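Local coordinates for 2-keto acid:ferredoxin oxidoreductase subunit alpha (Pyrococcus furiosus, PDB 1YD7), which probably serves as the alpha subunit of a heterotetramer that converts 2-oxoglutarate and CoA to succinyl-CoA and CO2 while reducing ferredoxin, at residues A28-A33 against A57-L62; I34-R39 against R169-S174; T47-I52 against A93-G98; I81-S84 against K89-T92; E162-T167 against Y197-D202. All coordinates share one frame; numbering follows the deposited sequence.

Contact 1 (A28-A33 against A57-L62)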
# COMPACT_ATOMS: atom_id res chain seq x y z
N ALA A 28 -9.17 -0.83 4.04
CA ALA A 28 -9.40 -0.43 2.67
C ALA A 28 -8.08 -0.39 1.88
O ALA A 28 -8.02 -0.88 0.77
CB ALA A 28 -10.09 0.92 2.61
N ILE A 29 -7.05 0.22 2.47
CA ILE A 29 -5.69 0.20 1.90
C ILE A 29 -5.21 -1.23 1.60
O ILE A 29 -4.88 -1.55 0.46
CB ILE A 29 -4.69 0.96 2.82
CG1 ILE A 29 -5.08 2.43 2.91
CG2 ILE A 29 -3.28 0.82 2.31
CD1 ILE A 29 -4.19 3.26 3.86
N ALA A 30 -5.25 -2.11 2.59
CA ALA A 30 -4.86 -3.51 2.42
C ALA A 30 -5.63 -4.27 1.33
O ALA A 30 -5.05 -4.98 0.51
CB ALA A 30 -4.99 -4.24 3.76
N ARG A 31 -6.96 -4.15 1.35
CA ARG A 31 -7.77 -4.80 0.33
C ARG A 31 -7.47 -4.30 -1.08
O ARG A 31 -7.43 -5.09 -2.03
CB ARG A 31 -9.25 -4.62 0.63
CG ARG A 31 -9.69 -5.36 1.84
CD ARG A 31 -11.24 -5.43 1.94
NE ARG A 31 -11.65 -5.91 3.27
CZ ARG A 31 -12.87 -6.34 3.59
NH1 ARG A 31 -13.84 -6.44 2.68
NH2 ARG A 31 -13.12 -6.72 4.83
N ALA A 32 -7.33 -2.98 -1.21
CA ALA A 32 -6.99 -2.35 -2.48
C ALA A 32 -5.62 -2.81 -3.00
O ALA A 32 -5.47 -3.15 -4.17
CB ALA A 32 -7.00 -0.84 -2.34
N ALA A 33 -4.63 -2.81 -2.11
CA ALA A 33 -3.27 -3.21 -2.46
C ALA A 33 -3.28 -4.62 -3.02
O ALA A 33 -2.79 -4.86 -4.10
CB ALA A 33 -2.37 -3.08 -1.26
N ALA A 57 -0.14 -9.06 7.14
CA ALA A 57 0.30 -10.33 7.77
C ALA A 57 -0.75 -11.43 7.67
O ALA A 57 -0.42 -12.60 7.43
CB ALA A 57 0.68 -10.13 9.22
N LEU A 58 -2.02 -11.08 7.86
CA LEU A 58 -3.10 -12.07 7.67
C LEU A 58 -3.32 -12.44 6.22
O LEU A 58 -3.43 -13.61 5.89
CB LEU A 58 -4.41 -11.53 8.27
CG LEU A 58 -5.68 -12.38 8.10
CD1 LEU A 58 -5.60 -13.61 9.00
CD2 LEU A 58 -6.88 -11.53 8.43
N TYR A 59 -3.44 -11.45 5.36
CA TYR A 59 -3.91 -11.71 4.00
C TYR A 59 -2.84 -12.25 3.04
O TYR A 59 -3.18 -13.04 2.17
CB TYR A 59 -4.52 -10.44 3.37
CG TYR A 59 -5.80 -9.93 4.01
CD1 TYR A 59 -6.74 -10.81 4.54
CD2 TYR A 59 -6.09 -8.56 4.03
CE1 TYR A 59 -7.92 -10.35 5.11
CE2 TYR A 59 -7.28 -8.08 4.57
CZ TYR A 59 -8.19 -9.00 5.13
OH TYR A 59 -9.36 -8.60 5.67
N MSE A 60 -1.60 -11.78 3.17
CA MSE A 60 -0.55 -12.13 2.20
C MSE A 60 -0.33 -13.64 2.05
O MSE A 60 -0.33 -14.12 0.93
CB MSE A 60 0.79 -11.44 2.54
CG MSE A 60 0.90 -10.01 2.06
SE MSE A 60 0.57 -9.70 0.12
CE MSE A 60 1.60 -8.10 0.08
N PRO A 61 -0.16 -14.38 3.17
CA PRO A 61 -0.03 -15.84 3.02
C PRO A 61 -1.18 -16.48 2.27
O PRO A 61 -0.98 -17.49 1.60
CB PRO A 61 0.05 -16.38 4.46
CG PRO A 61 0.46 -15.19 5.31
CD PRO A 61 -0.00 -13.94 4.57
N LEU A 62 -2.37 -15.87 2.35
CA LEU A 62 -3.56 -16.45 1.74
C LEU A 62 -3.64 -16.16 0.26
O LEU A 62 -4.44 -16.77 -0.45
CB LEU A 62 -4.84 -15.96 2.47
CG LEU A 62 -4.98 -16.48 3.90
CD1 LEU A 62 -5.97 -15.66 4.74
CD2 LEU A 62 -5.39 -17.95 3.89

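Contact 2 (I34-R39 against R169-S174)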
# COMPACT_ATOMS: atom_id res chain seq x y z
N ILE A 34 -3.94 -5.53 -2.31
CA ILE A 34 -4.07 -6.92 -2.73
C ILE A 34 -4.86 -7.10 -4.01
O ILE A 34 -4.48 -7.90 -4.88
CB ILE A 34 -4.64 -7.76 -1.59
CG1 ILE A 34 -3.56 -7.90 -0.51
CG2 ILE A 34 -5.10 -9.09 -2.09
CD1 ILE A 34 -3.95 -8.66 0.68
N LEU A 35 -5.97 -6.39 -4.14
CA LEU A 35 -6.74 -6.47 -5.38
C LEU A 35 -5.93 -5.90 -6.55
O LEU A 35 -6.11 -6.34 -7.68
CB LEU A 35 -8.11 -5.73 -5.27
CG LEU A 35 -9.21 -6.50 -4.52
CD1 LEU A 35 -10.25 -5.52 -3.97
CD2 LEU A 35 -9.89 -7.56 -5.41
N ALA A 36 -5.07 -4.93 -6.27
CA ALA A 36 -4.22 -4.32 -7.30
C ALA A 36 -3.04 -5.21 -7.72
O ALA A 36 -2.38 -4.91 -8.71
CB ALA A 36 -3.70 -2.98 -6.83
N GLY A 37 -2.75 -6.26 -6.96
CA GLY A 37 -1.75 -7.28 -7.32
C GLY A 37 -0.49 -7.20 -6.48
O GLY A 37 0.48 -7.85 -6.79
N CYS A 38 -0.50 -6.40 -5.42
CA CYS A 38 0.62 -6.39 -4.48
C CYS A 38 0.78 -7.77 -3.84
O CYS A 38 -0.18 -8.33 -3.28
CB CYS A 38 0.40 -5.36 -3.39
SG CYS A 38 1.74 -5.20 -2.22
N ARG A 39 2.00 -8.31 -3.93
CA ARG A 39 2.35 -9.58 -3.32
C ARG A 39 3.59 -9.48 -2.46
O ARG A 39 4.04 -10.46 -1.92
CB ARG A 39 2.50 -10.65 -4.38
CG ARG A 39 1.20 -10.98 -5.08
CD ARG A 39 0.12 -11.47 -4.09
NE ARG A 39 -1.15 -11.82 -4.74
CZ ARG A 39 -2.15 -10.98 -5.00
NH1 ARG A 39 -2.10 -9.70 -4.68
NH2 ARG A 39 -3.24 -11.44 -5.59
N ARG A 169 -5.12 3.53 -7.41
CA ARG A 169 -4.53 4.50 -8.29
C ARG A 169 -3.02 4.60 -8.07
O ARG A 169 -2.29 4.77 -9.03
CB ARG A 169 -5.23 5.86 -8.16
CG ARG A 169 -4.65 6.97 -9.04
CD ARG A 169 -5.72 7.96 -9.55
NE ARG A 169 -6.58 8.52 -8.49
CZ ARG A 169 -7.90 8.30 -8.37
NH1 ARG A 169 -8.54 8.87 -7.36
NH2 ARG A 169 -8.59 7.52 -9.20
N ALA A 170 -2.55 4.46 -6.82
CA ALA A 170 -1.13 4.57 -6.53
C ALA A 170 -0.33 3.42 -7.17
O ALA A 170 0.75 3.65 -7.65
CB ALA A 170 -0.87 4.61 -5.05
N PHE A 171 -0.87 2.20 -7.14
CA PHE A 171 -0.22 1.08 -7.80
C PHE A 171 -0.23 1.32 -9.32
O PHE A 171 0.82 1.18 -9.96
CB PHE A 171 -0.86 -0.27 -7.44
CG PHE A 171 -0.41 -0.80 -6.12
CD1 PHE A 171 -1.20 -0.64 -4.98
CD2 PHE A 171 0.80 -1.42 -6.00
CE1 PHE A 171 -0.77 -1.06 -3.75
CE2 PHE A 171 1.24 -1.89 -4.77
CZ PHE A 171 0.44 -1.71 -3.63
N ASN A 172 -1.38 1.73 -9.86
CA ASN A 172 -1.46 2.02 -11.30
C ASN A 172 -0.49 3.08 -11.74
O ASN A 172 0.13 2.90 -12.77
CB ASN A 172 -2.87 2.38 -11.76
CG ASN A 172 -3.76 1.21 -11.77
OD1 ASN A 172 -3.26 0.10 -11.69
ND2 ASN A 172 -5.08 1.43 -11.85
N LEU A 173 -0.29 4.13 -10.94
CA LEU A 173 0.68 5.19 -11.30
C LEU A 173 2.12 4.72 -11.20
O LEU A 173 2.95 5.16 -11.99
CB LEU A 173 0.51 6.47 -10.44
CG LEU A 173 -0.84 7.21 -10.59
CD1 LEU A 173 -1.06 8.23 -9.46
CD2 LEU A 173 -1.00 7.87 -11.97
N SER A 174 2.46 3.91 -10.19
CA SER A 174 3.85 3.49 -10.01
C SER A 174 4.23 2.54 -11.17
O SER A 174 5.30 2.63 -11.69
CB SER A 174 4.14 2.85 -8.64
OG SER A 174 3.50 1.60 -8.51

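Contact 3 (T47-I52 against A93-G98)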
# COMPACT_ATOMS: atom_id res chain seq x y z
N THR A 47 1.12 0.41 14.78
CA THR A 47 -0.08 0.56 15.60
C THR A 47 0.30 1.31 16.89
O THR A 47 1.39 1.10 17.42
CB THR A 47 -0.75 -0.83 15.87
OG1 THR A 47 -1.74 -0.72 16.91
CG2 THR A 47 0.28 -1.89 16.26
N PRO A 48 -0.58 2.20 17.40
CA PRO A 48 -1.98 2.44 17.01
C PRO A 48 -2.16 3.33 15.80
O PRO A 48 -3.28 3.41 15.30
CB PRO A 48 -2.55 3.13 18.25
CG PRO A 48 -1.40 3.94 18.79
CD PRO A 48 -0.16 3.11 18.49
N ALA A 49 -1.10 4.00 15.34
CA ALA A 49 -1.23 4.91 14.19
C ALA A 49 -1.76 4.21 12.94
O ALA A 49 -2.54 4.81 12.19
CB ALA A 49 0.09 5.62 13.90
N SER A 50 -1.36 2.95 12.73
CA SER A 50 -1.92 2.16 11.62
C SER A 50 -2.06 0.70 11.98
O SER A 50 -1.24 0.16 12.73
CB SER A 50 -1.06 2.27 10.36
OG SER A 50 -1.84 2.19 9.17
N GLU A 51 -3.10 0.07 11.42
CA GLU A 51 -3.34 -1.36 11.55
C GLU A 51 -2.99 -2.15 10.29
O GLU A 51 -3.36 -3.32 10.16
CB GLU A 51 -4.83 -1.60 11.88
CG GLU A 51 -5.46 -0.67 12.92
CD GLU A 51 -4.64 -0.52 14.20
OE1 GLU A 51 -4.00 -1.51 14.61
OE2 GLU A 51 -4.62 0.62 14.77
N ILE A 52 -2.30 -1.53 9.35
CA ILE A 52 -2.04 -2.16 8.05
C ILE A 52 -1.12 -3.37 8.10
O ILE A 52 -1.32 -4.34 7.38
CB ILE A 52 -1.58 -1.13 6.97
CG1 ILE A 52 -1.34 -1.85 5.66
CG2 ILE A 52 -0.36 -0.40 7.39
CD1 ILE A 52 -1.45 -0.98 4.51
N ALA A 93 5.31 0.52 4.48
CA ALA A 93 4.54 1.48 5.28
C ALA A 93 5.37 2.04 6.42
O ALA A 93 6.00 1.29 7.14
CB ALA A 93 3.28 0.85 5.82
N THR A 94 5.36 3.36 6.57
CA THR A 94 6.11 4.01 7.64
C THR A 94 5.26 5.09 8.31
O THR A 94 4.17 5.41 7.83
CB THR A 94 7.46 4.59 7.14
OG1 THR A 94 8.14 5.19 8.24
CG2 THR A 94 7.27 5.61 6.00
N SER A 95 5.75 5.61 9.43
CA SER A 95 5.00 6.58 10.24
C SER A 95 5.91 7.67 10.81
O SER A 95 7.06 7.42 11.15
CB SER A 95 4.25 5.86 11.37
OG SER A 95 3.14 6.62 11.80
N GLY A 96 5.37 8.89 10.90
CA GLY A 96 6.06 10.02 11.51
C GLY A 96 7.45 10.30 10.96
O GLY A 96 7.57 10.71 9.80
N PRO A 97 8.51 10.06 11.77
CA PRO A 97 9.87 10.34 11.31
C PRO A 97 10.35 9.36 10.24
O PRO A 97 11.20 9.71 9.41
CB PRO A 97 10.73 10.18 12.58
CG PRO A 97 9.78 9.99 13.71
CD PRO A 97 8.50 9.49 13.13
N GLY A 98 9.82 8.14 10.26
CA GLY A 98 10.31 7.07 9.41
C GLY A 98 10.39 7.39 7.93
O GLY A 98 11.31 6.91 7.26

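Contact 4 (I81-S84 against K89-T92)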
# COMPACT_ATOMS: atom_id res chain seq x y z
N ILE A 81 12.24 -2.23 -2.66
CA ILE A 81 12.99 -1.90 -3.91
C ILE A 81 13.57 -3.16 -4.60
O ILE A 81 13.36 -3.35 -5.81
CB ILE A 81 14.12 -0.82 -3.65
CG1 ILE A 81 13.49 0.53 -3.30
CG2 ILE A 81 15.04 -0.63 -4.90
CD1 ILE A 81 14.50 1.54 -2.70
N GLY A 82 14.24 -4.03 -3.83
CA GLY A 82 14.81 -5.27 -4.38
C GLY A 82 13.75 -6.24 -4.90
O GLY A 82 13.89 -6.80 -5.98
N ALA A 83 12.68 -6.40 -4.13
CA ALA A 83 11.55 -7.19 -4.58
C ALA A 83 10.98 -6.66 -5.88
O ALA A 83 10.64 -7.45 -6.75
CB ALA A 83 10.44 -7.20 -3.49
N SER A 84 10.81 -5.34 -5.98
CA SER A 84 10.29 -4.72 -7.22
C SER A 84 11.18 -5.01 -8.44
O SER A 84 10.72 -5.41 -9.51
CB SER A 84 10.15 -3.20 -7.08
OG SER A 84 9.69 -2.65 -8.31
N LYS A 89 5.06 -6.60 -7.41
CA LYS A 89 4.40 -5.34 -6.99
C LYS A 89 4.57 -5.21 -5.50
O LYS A 89 4.09 -6.04 -4.74
CB LYS A 89 2.93 -5.34 -7.34
CG LYS A 89 2.62 -5.15 -8.79
CD LYS A 89 1.14 -4.69 -8.93
CE LYS A 89 0.73 -4.61 -10.36
NZ LYS A 89 -0.61 -4.06 -10.51
N ALA A 90 5.28 -4.17 -5.07
CA ALA A 90 5.80 -4.07 -3.71
C ALA A 90 5.34 -2.80 -3.05
O ALA A 90 5.09 -1.78 -3.73
CB ALA A 90 7.33 -4.09 -3.71
N MSE A 91 5.20 -2.87 -1.72
CA MSE A 91 4.89 -1.73 -0.89
C MSE A 91 5.56 -1.82 0.47
O MSE A 91 5.99 -2.88 0.90
CB MSE A 91 3.36 -1.51 -0.78
CG MSE A 91 2.63 -2.17 0.35
SE MSE A 91 0.72 -1.53 0.69
CE MSE A 91 0.64 0.18 0.05
N THR A 92 5.72 -0.66 1.10
CA THR A 92 6.15 -0.58 2.48
C THR A 92 5.31 0.51 3.15
O THR A 92 4.67 1.30 2.46
CB THR A 92 7.68 -0.30 2.60
OG1 THR A 92 8.04 -0.15 3.99
CG2 THR A 92 8.10 0.96 1.82

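Contact 5 (E162-T167 against Y197-D202)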
# COMPACT_ATOMS: atom_id res chain seq x y z
N GLU A 162 -11.73 6.97 -0.45
CA GLU A 162 -10.48 7.47 -1.04
C GLU A 162 -9.25 6.64 -0.68
O GLU A 162 -8.37 6.48 -1.50
CB GLU A 162 -10.26 8.92 -0.67
CG GLU A 162 -11.21 9.84 -1.39
CD GLU A 162 -10.94 11.30 -1.12
OE1 GLU A 162 -10.21 11.61 -0.16
OE2 GLU A 162 -11.44 12.13 -1.91
N ALA A 163 -9.18 6.13 0.55
CA ALA A 163 -8.15 5.17 0.92
C ALA A 163 -8.16 3.95 -0.02
O ALA A 163 -7.11 3.54 -0.52
CB ALA A 163 -8.28 4.73 2.36
N PHE A 164 -9.35 3.43 -0.31
CA PHE A 164 -9.46 2.38 -1.28
C PHE A 164 -9.00 2.81 -2.68
O PHE A 164 -8.04 2.22 -3.20
CB PHE A 164 -10.87 1.83 -1.36
CG PHE A 164 -10.96 0.59 -2.20
CD1 PHE A 164 -10.61 -0.63 -1.67
CD2 PHE A 164 -11.34 0.66 -3.54
CE1 PHE A 164 -10.66 -1.78 -2.45
CE2 PHE A 164 -11.37 -0.49 -4.34
CZ PHE A 164 -11.03 -1.71 -3.77
N ASP A 165 -9.67 3.81 -3.26
CA ASP A 165 -9.49 4.21 -4.65
C ASP A 165 -8.09 4.78 -4.91
O ASP A 165 -7.54 4.55 -5.96
CB ASP A 165 -10.52 5.28 -5.07
CG ASP A 165 -11.96 4.78 -5.11
OD1 ASP A 165 -12.22 3.60 -5.43
OD2 ASP A 165 -12.85 5.60 -4.83
N PHE A 166 -7.57 5.57 -3.98
CA PHE A 166 -6.27 6.14 -4.11
C PHE A 166 -5.17 5.08 -4.00
O PHE A 166 -4.08 5.26 -4.56
CB PHE A 166 -6.02 7.24 -3.08
CG PHE A 166 -6.81 8.54 -3.30
CD1 PHE A 166 -7.96 8.59 -4.07
CD2 PHE A 166 -6.41 9.69 -2.66
CE1 PHE A 166 -8.66 9.79 -4.21
CE2 PHE A 166 -7.11 10.87 -2.81
CZ PHE A 166 -8.24 10.91 -3.58
N THR A 167 -5.44 3.99 -3.25
CA THR A 167 -4.46 2.91 -3.14
C THR A 167 -4.33 2.19 -4.51
O THR A 167 -3.22 1.97 -4.99
CB THR A 167 -4.77 1.95 -1.96
OG1 THR A 167 -4.55 2.64 -0.73
CG2 THR A 167 -3.85 0.72 -1.99
N TYR A 197 -18.34 -0.22 -1.40
CA TYR A 197 -18.37 -1.28 -2.38
C TYR A 197 -16.93 -1.71 -2.75
O TYR A 197 -16.11 -0.90 -3.21
CB TYR A 197 -19.16 -0.83 -3.62
CG TYR A 197 -19.21 -1.92 -4.65
CD1 TYR A 197 -19.98 -3.05 -4.44
CD2 TYR A 197 -18.42 -1.86 -5.79
CE1 TYR A 197 -19.98 -4.09 -5.36
CE2 TYR A 197 -18.45 -2.89 -6.73
CZ TYR A 197 -19.21 -4.00 -6.51
OH TYR A 197 -19.23 -5.06 -7.42
N ILE A 198 -16.63 -2.98 -2.50
CA ILE A 198 -15.35 -3.59 -2.79
C ILE A 198 -15.54 -4.34 -4.09
O ILE A 198 -16.20 -5.37 -4.10
CB ILE A 198 -14.93 -4.62 -1.72
CG1 ILE A 198 -14.88 -3.99 -0.32
CG2 ILE A 198 -13.56 -5.25 -2.12
CD1 ILE A 198 -13.88 -2.85 -0.15
N PRO A 199 -14.96 -3.83 -5.20
CA PRO A 199 -15.28 -4.41 -6.50
C PRO A 199 -14.71 -5.81 -6.72
O PRO A 199 -13.78 -6.22 -6.04
CB PRO A 199 -14.65 -3.41 -7.49
CG PRO A 199 -14.30 -2.19 -6.68
CD PRO A 199 -14.00 -2.71 -5.32
N ASN A 200 -15.30 -6.55 -7.64
CA ASN A 200 -14.68 -7.75 -8.18
C ASN A 200 -13.43 -7.36 -8.97
O ASN A 200 -13.37 -6.28 -9.55
CB ASN A 200 -15.65 -8.49 -9.11
CG ASN A 200 -16.78 -9.13 -8.36
OD1 ASN A 200 -16.56 -10.02 -7.55
ND2 ASN A 200 -18.01 -8.68 -8.63
N PRO A 201 -12.43 -8.25 -9.01
CA PRO A 201 -11.23 -8.04 -9.81
C PRO A 201 -11.55 -7.54 -11.22
O PRO A 201 -11.01 -6.52 -11.65
CB PRO A 201 -10.61 -9.44 -9.87
CG PRO A 201 -10.99 -10.06 -8.59
CD PRO A 201 -12.37 -9.53 -8.27
N ASP A 202 -12.45 -8.24 -11.90
CA ASP A 202 -12.82 -7.90 -13.28
C ASP A 202 -13.45 -6.51 -13.44
O ASP A 202 -13.55 -6.01 -14.55
CB ASP A 202 -13.75 -8.98 -13.89
CG ASP A 202 -14.96 -9.29 -13.01
OD1 ASP A 202 -16.05 -8.75 -13.29
OD2 ASP A 202 -14.81 -10.08 -12.03

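Contact 1 (A28-A33 against A57-L62)
Helix-to-helix packing within the alpha/beta domain of the thiamine diphosphate-binding family brings Ala30 and Arg31 of helix 25-36 up to Tyr59 of helix 52-59. The backbones stay well separated, the nearest CA atoms being those of Ala30 and Tyr59 at 8.4 Å, and side chains bridge the separation. Tyr59 CG lies anti to its carbonyl carbon (chi1 -66°), which sends the ring across to helix 25-36. Arg31 brings an extended side chain alongside the phenol end; Arg31 NE stops 4.3 Å from Tyr59 OH, which stands oblique to the guanidinium plane, with no hydrogen bond between the two. What ties them is Glu27, one turn earlier on the same helix as Arg31: its OE2 takes a salt bridge from Arg31 NE and is hydrogen-bonded to Tyr59 OH. Asp21 holds Arg31 NH1 in a second salt bridge, so the buried guanidinium has two acidic partners that probably balance its charge. Phe15 meets the Tyr59 ring edge-to-face. The apolar part of the contact is slight: the methyl of Ala30 comes to the edge of the phenol ring, near its plane, with Ala30 CB 4.5 Å from Tyr59 CD2.

Contact 2 (I34-R39 against R169-S174)
Phe171 fills the tight part of this contact, its ring reaching from helix 160-177 to both Ala36 and Cys38. Ala36 CB sits at the root of the ring, 3.9 Å from Phe171 CD1, while Cys38 CB meets the far end, 3.7 Å from Phe171 CZ. Both methyl and methylene approach obliquely. Cys38 SG, anti to the backbone N (chi1 -177°), adds a sulfur-aromatic contact 5.0 Å from the Phe171 ring centroid, again oblique. The two touching residues flank Gly37, where helix 25-36 ends in a Schellman motif: Gly37 has phi 108°, and Gly37 N bonds back to Ile34 O at 3.2 Å. With an alanine in place of Phe171, Cys38 would probably lose its aromatic partner and a gap would open between the helix end and helix 160-177. The looser side holds the partly exposed Arg39 and Asn172. Arg39 NH1 doubles back on its own segment, to Ile34 O at 3.0 Å on an in-plane lone pair, and to Cys38 O at 2.7 Å from above that carbonyl's plane. Asn172 turns instead to residues near the end of the modelled chain, its amide bonded to Glu205 O and Ile207 N.

Contact 3 (T47-I52 against A93-G98)
Ile52 meets Ala93 and Ala49 meets Ser95, by van der Waals contact alone. Ile52 CG2 touches Ala93 CB at 4.2 Å, one methyl against another, and the Ala49 methyl, Ala49 CB, lies 3.8 Å from Ser95 OG. The touching parts, 49-52 and 93-95, run in nearly opposite directions (177°), but with Ala49 and Ser95 CA atoms 7.6 Å apart and no hydrogen bond between them they are not paired strands. Polar interactions serve each side separately. Ser95 OG, anti to its own N (chi1 -156°), is hydrogen-bonded to Val121 O, which holds the hydroxyl that Ala49 packs on. Across the loop Thr47 OG1 makes a weak 3.3 Å bond to Glu51 OE1. Glu51, in the N-cap position before helix 52-59, also has its backbone N bonded to Asp26 and OE2 to His191. In the backbone, a cis peptide precedes Pro48, and a type II' turn runs from Ser95 to Gly98, closed by Gly98 N to Ser95 O at 3.0 Å; Gly96 takes its positive-phi corner. The loop 47-52 follows strand 40-43, while 93-98 is the C-terminal end of strand 90-95 and the turn after it. Tyr41 touches both Ile52 and Ala93, Val119 of strand 116-121 borders Ala93, and the turn leads into helix 98-102.

Contact 4 (I81-S84 against K89-T92)
Ala90 of strand 90-95 points its methyl at the last turns of helix 73-85 and touches Ala83 and Ser84 there. The Ala83 and Ala90 CB atoms lie 4.4 Å apart, methyl to methyl. Beside this pair the helix backbone itself comes close, with Ser84 N 4.3 Å from Ala90 CB. Ser84 CB adds a third point at 4.5 Å from Ala90 CB. Such small side chains let the helix settle near the strand: the CA atoms of Ser84 and Ala90 are 5.7 Å apart. No hydrogen bond crosses between the segments, and the positioning comes from the next shell. The Ser84 hydroxyl stands anti to its backbone N (chi1 178°) and is hydrogen-bonded to Pro115 O, while Ser84 O is taken by Arg209 NH1. Phe40 packs on both Ala83 and Ala90, and Ala80, one turn back on the helix, also reaches the Ala90 methyl. On the strand, backbone bonds to Val117 fix Ala90 and Thr92, those to Phe40 and Ala42 fix Met91, and Thr92 OG1 is bonded to Ala42 O. The contact closes the second half of a beta-alpha-beta crossover: the chain leaves strand 66-69, runs along helix 73-85, passes over strand 40-43 and enters strand 90-95, which then lies between strands 40-43 and 116-121.

Contact 5 (E162-T167 against Y197-D202)
Regular helix on one side faces the end of a strand on the other: 162-167 is a stretch of helix 160-177, whereas 197-202 leaves strand 193-198 after Ile198, extends through Pro199 and Asn200, and turns 3-10 at Pro201. The closest CA atoms, of Phe164 and Ile198, are 8.5 Å apart, so side chains do the touching. Phe164 swings CG anti to the backbone N (chi1 -171°) and carries its ring out to the strand end. Pro199 comes to meet it from the opposite direction, its CD 3.5 Å from Phe164 CZ and 3.6 Å from Phe164 CE2. Ile198 crosses obliquely, with CD1 4.1 Å from Phe164 CE1. Both partners stand oblique to the ring. Asp165 OD1, next in sequence, lies at the ring's edge, in its plane. On the helix, Thr167 OG1 gives a 2.7 Å bond to Ala163 O, nearly along the C=O axis, which satisfies the buried hydroxyl within the helix. Helix 25-36 completes the surroundings, Ala32 touching Phe164 and Leu35 touching Ile198. If a serine replaced Phe164, Pro199 CD and Ile198 CD1 would probably face a gap and the strand end would be less firmly held to the helix. With no hydrogen bond or charge crossing between the segments, the contact rests on apolar contact alone: the Phe164 ring against the Ile198 CD1 methyl and the CD methylene of Pro199.

In the fold
Helix 25-36 links contacts 1, 2 and 5. Contacts 1 and 2 share it, their centres 12 Å apart, and Ala33 O of the first is probably bonded to Cys38 N of the second. Contacts 2 and 5 share helix 160-177, with centres 10 Å apart and Leu35 CD1 lying 3.9 Å from Phe164 CZ. Contact 4 joins contact 2 through Lys89 NZ, 2.7 Å from Ala36 O. Contact 3 continues strand 90-95 from contact 4, their centres 18 Å apart, and reaches contact 1 through Ile52. No cofactor is part of this model; contact 3 lies at the C-terminal edge of the parallel sheet, where related enzymes of this fold commonly place the thiamine diphosphate site.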